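Local coordinates for protein glyoxylate reductase (PDB 3WNV) that probably reduces glyoxylate with a nicotinamide cofactor, as a fungal member of the D-isomer specific 2-hydroxyacid dehydrogenase family, at residues L157-M162 and V210-L215. Numbering follows the deposited sequence.
Sequences LGILGM and VFSLNL
N214 reaches across to the loop that follows strand 157-160. Its side-chain amide gives ND2 to G161 O at 3.2 Å. The carbonyl lies nearly in the amide plane, but the donor is tilted from the carbonyl's own plane. CG sits anti to the carbonyl carbon (chi1 -46°), which turns the amide to the same side of the sheet as I159; N214 ND2 also meets I159 CG2 at 3.4 Å. An alanine in place of N214 would probably leave G161 O without this side-chain donor and open a gap beside I159. Nearby, the backbone N of N214 bonds L160 O at 2.8 Å. It is the last of four backbone bonds, after G158 N to V210 O, S212 N to G158 O and L160 N to S212 O. On the face of L157, I159 and S212, L157 CD1 touches V210 CG1 at 3.6 Å, and S212 OG lies 3.6 Å from I159 CG1. On the other face, L160 CB meets F211 CZ obliquely at 4.1 Å, while L160 CD2 touches L215 CD1 at 3.8 Å. L204 of helix 201-207 packs on both L160 and F211. G161 has phi and psi of 97° and 77°, and a CB would clash with N214 O. This fits the first glycine of a Rossmann-type GxGxxG turn. The chemistry is that of a buried Rossmann sheet centre: backbone bonds join the strands, mostly apolar side chains pack on both faces, with the S212 hydroxyl among them on one, and an amide ties the strand ends.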
ATOM      1  N   LEU A 157      19.500  -7.473  -2.489  1.00  8.20           N
ATOM      2  CA  LEU A 157      18.156  -7.012  -2.177  1.00  9.58           C
ATOM      3  C   LEU A 157      17.282  -8.215  -1.815  1.00  9.43           C
ATOM      4  O   LEU A 157      17.108  -9.152  -2.616  1.00 12.24           O
ATOM      5  CB  LEU A 157      17.529  -6.250  -3.367  1.00 12.35           C
ATOM      6  CG  LEU A 157      16.068  -5.852  -3.080  1.00 11.10           C
ATOM      7  CD1 LEU A 157      16.025  -4.873  -1.885  1.00 13.55           C
ATOM      8  CD2 LEU A 157      15.418  -5.167  -4.293  1.00 10.18           C
ATOM      9  N   GLY A 158      16.755  -8.206  -0.594  1.00  8.36           N
ATOM     10  CA  GLY A 158      15.802  -9.231  -0.169  1.00 10.01           C
ATOM     11  C   GLY A 158      14.387  -8.666  -0.153  1.00 11.94           C
ATOM     12  O   GLY A 158      14.137  -7.545   0.315  1.00 13.11           O
ATOM     13  N   ILE A 159      13.456  -9.421  -0.716  1.00  9.36           N
ATOM     14  CA  ILE A 159      12.067  -8.965  -0.861  1.00  7.87           C
ATOM     15  C   ILE A 159      11.161  -9.982  -0.139  1.00 14.70           C
ATOM     16  O   ILE A 159      11.067 -11.158  -0.514  1.00 12.47           O
ATOM     17  CB  ILE A 159      11.656  -8.819  -2.360  1.00  8.88           C
ATOM     18  CG1 ILE A 159      12.521  -7.773  -3.075  1.00 12.20           C
ATOM     19  CG2 ILE A 159      10.141  -8.491  -2.518  1.00  9.46           C
ATOM     20  CD1 ILE A 159      12.257  -7.677  -4.587  1.00 15.09           C
ATOM     21  N   LEU A 160      10.515  -9.533   0.922  1.00  8.40           N
ATOM     22  CA  LEU A 160       9.487 -10.383   1.545  1.00 12.77           C
ATOM     23  C   LEU A 160       8.130 -10.060   0.921  1.00 12.51           C
ATOM     24  O   LEU A 160       7.564  -9.037   1.220  1.00 12.34           O
ATOM     25  CB  LEU A 160       9.449 -10.111   3.050  1.00 11.39           C
ATOM     26  CG  LEU A 160       8.393 -10.879   3.860  1.00  9.27           C
ATOM     27  CD1 LEU A 160       8.700 -12.363   3.787  1.00 10.16           C
ATOM     28  CD2 LEU A 160       8.435 -10.360   5.278  1.00 12.81           C
ATOM     29  N   GLY A 161       7.610 -10.956   0.074  1.00  9.02           N
ATOM     30  CA  GLY A 161       6.364 -10.723  -0.626  1.00 11.09           C
ATOM     31  C   GLY A 161       6.701 -10.208  -2.002  1.00 13.44           C
ATOM     32  O   GLY A 161       6.649  -9.021  -2.274  1.00 18.91           O
ATOM     33  N   MET A 162       7.104 -11.137  -2.855  1.00 20.05           N
ATOM     34  CA  MET A 162       7.422 -10.858  -4.231  1.00 22.60           C
ATOM     35  C   MET A 162       6.110 -10.983  -5.005  1.00 22.99           C
ATOM     36  O   MET A 162       5.507 -12.060  -5.102  1.00 30.39           O
ATOM     37  CB  MET A 162       8.465 -11.875  -4.716  1.00 27.86           C
ATOM     38  CG  MET A 162       8.664 -11.931  -6.206  1.00 28.98           C
ATOM     39  SD  MET A 162       9.493 -10.429  -6.745  1.00 32.10           S
ATOM     40  CE  MET A 162      11.156 -10.770  -6.199  1.00  8.86           C
ATOM     41  N   VAL A 210      19.885  -5.141   1.857  1.00 11.30           N
ATOM     42  CA  VAL A 210      18.734  -4.250   1.884  1.00 15.14           C
ATOM     43  C   VAL A 210      17.524  -5.172   1.986  1.00 17.49           C
ATOM     44  O   VAL A 210      17.366  -6.113   1.174  1.00  9.09           O
ATOM     45  CB  VAL A 210      18.629  -3.380   0.596  1.00  9.13           C
ATOM     46  CG1 VAL A 210      17.293  -2.615   0.559  1.00  8.82           C
ATOM     47  CG2 VAL A 210      19.788  -2.363   0.534  1.00 10.07           C
ATOM     48  N   PHE A 211      16.698  -4.944   2.998  1.00 10.05           N
ATOM     49  CA  PHE A 211      15.544  -5.821   3.231  1.00 11.24           C
ATOM     50  C   PHE A 211      14.263  -5.058   2.965  1.00  9.75           C
ATOM     51  O   PHE A 211      13.980  -4.070   3.637  1.00 10.50           O
ATOM     52  CB  PHE A 211      15.586  -6.329   4.682  1.00 11.35           C
ATOM     53  CG  PHE A 211      14.490  -7.295   5.018  1.00 11.71           C
ATOM     54  CD1 PHE A 211      13.207  -6.842   5.344  1.00 12.32           C
ATOM     55  CD2 PHE A 211      14.752  -8.683   4.975  1.00 14.24           C
ATOM     56  CE1 PHE A 211      12.176  -7.766   5.638  1.00 17.02           C
ATOM     57  CE2 PHE A 211      13.749  -9.588   5.288  1.00 15.86           C
ATOM     58  CZ  PHE A 211      12.454  -9.123   5.617  1.00 16.39           C
ATOM     59  N   SER A 212      13.432  -5.539   2.052  1.00  6.70           N
ATOM     60  CA  SER A 212      12.191  -4.788   1.712  1.00  5.98           C
ATOM     61  C   SER A 212      10.960  -5.686   1.772  1.00 11.72           C
ATOM     62  O   SER A 212      11.053  -6.917   1.636  1.00 13.91           O
ATOM     63  CB  SER A 212      12.295  -4.162   0.323  1.00 11.58           C
ATOM     64  OG  SER A 212      12.183  -5.196  -0.655  1.00 16.41           O
ATOM     65  N   LEU A 213       9.792  -5.096   2.005  1.00 13.73           N
ATOM     66  CA  LEU A 213       8.622  -5.952   2.167  1.00 15.31           C
ATOM     67  C   LEU A 213       7.409  -5.457   1.400  1.00 11.63           C
ATOM     68  O   LEU A 213       7.197  -4.249   1.297  1.00 14.97           O
ATOM     69  CB  LEU A 213       8.281  -6.175   3.662  1.00 21.48           C
ATOM     70  CG  LEU A 213       8.267  -5.094   4.763  1.00 20.44           C
ATOM     71  CD1 LEU A 213       7.707  -5.770   6.051  1.00 16.89           C
ATOM     72  CD2 LEU A 213       9.625  -4.536   5.095  1.00 24.91           C
ATOM     73  N   ASN A 214       6.667  -6.396   0.814  1.00 16.49           N
ATOM     74  CA  ASN A 214       5.388  -6.096   0.164  1.00 19.24           C
ATOM     75  C   ASN A 214       4.324  -7.109   0.553  1.00 23.21           C
ATOM     76  O   ASN A 214       3.994  -8.006  -0.218  1.00 29.74           O
ATOM     77  CB  ASN A 214       5.536  -6.088  -1.359  1.00 23.05           C
ATOM     78  CG  ASN A 214       6.761  -5.323  -1.832  1.00 19.13           C
ATOM     79  OD1 ASN A 214       6.803  -4.063  -1.867  1.00 20.52           O
ATOM     80  ND2 ASN A 214       7.775  -6.073  -2.212  1.00 20.23           N
ATOM     81  N   LEU A 215       3.812  -6.994   1.769  1.00 18.37           N
ATOM     82  CA  LEU A 215       2.759  -7.878   2.238  1.00 17.71           C
ATOM     83  C   LEU A 215       1.514  -7.069   2.466  1.00 18.55           C
ATOM     84  O   LEU A 215       1.574  -5.883   2.837  1.00 17.67           O
ATOM     85  CB  LEU A 215       3.145  -8.527   3.586  1.00 13.81           C
ATOM     86  CG  LEU A 215       4.366  -9.400   3.539  1.00 17.58           C
ATOM     87  CD1 LEU A 215       4.668  -9.901   4.926  1.00 18.07           C
ATOM     88  CD2 LEU A 215       4.072 -10.596   2.603  1.00 18.59           C
TER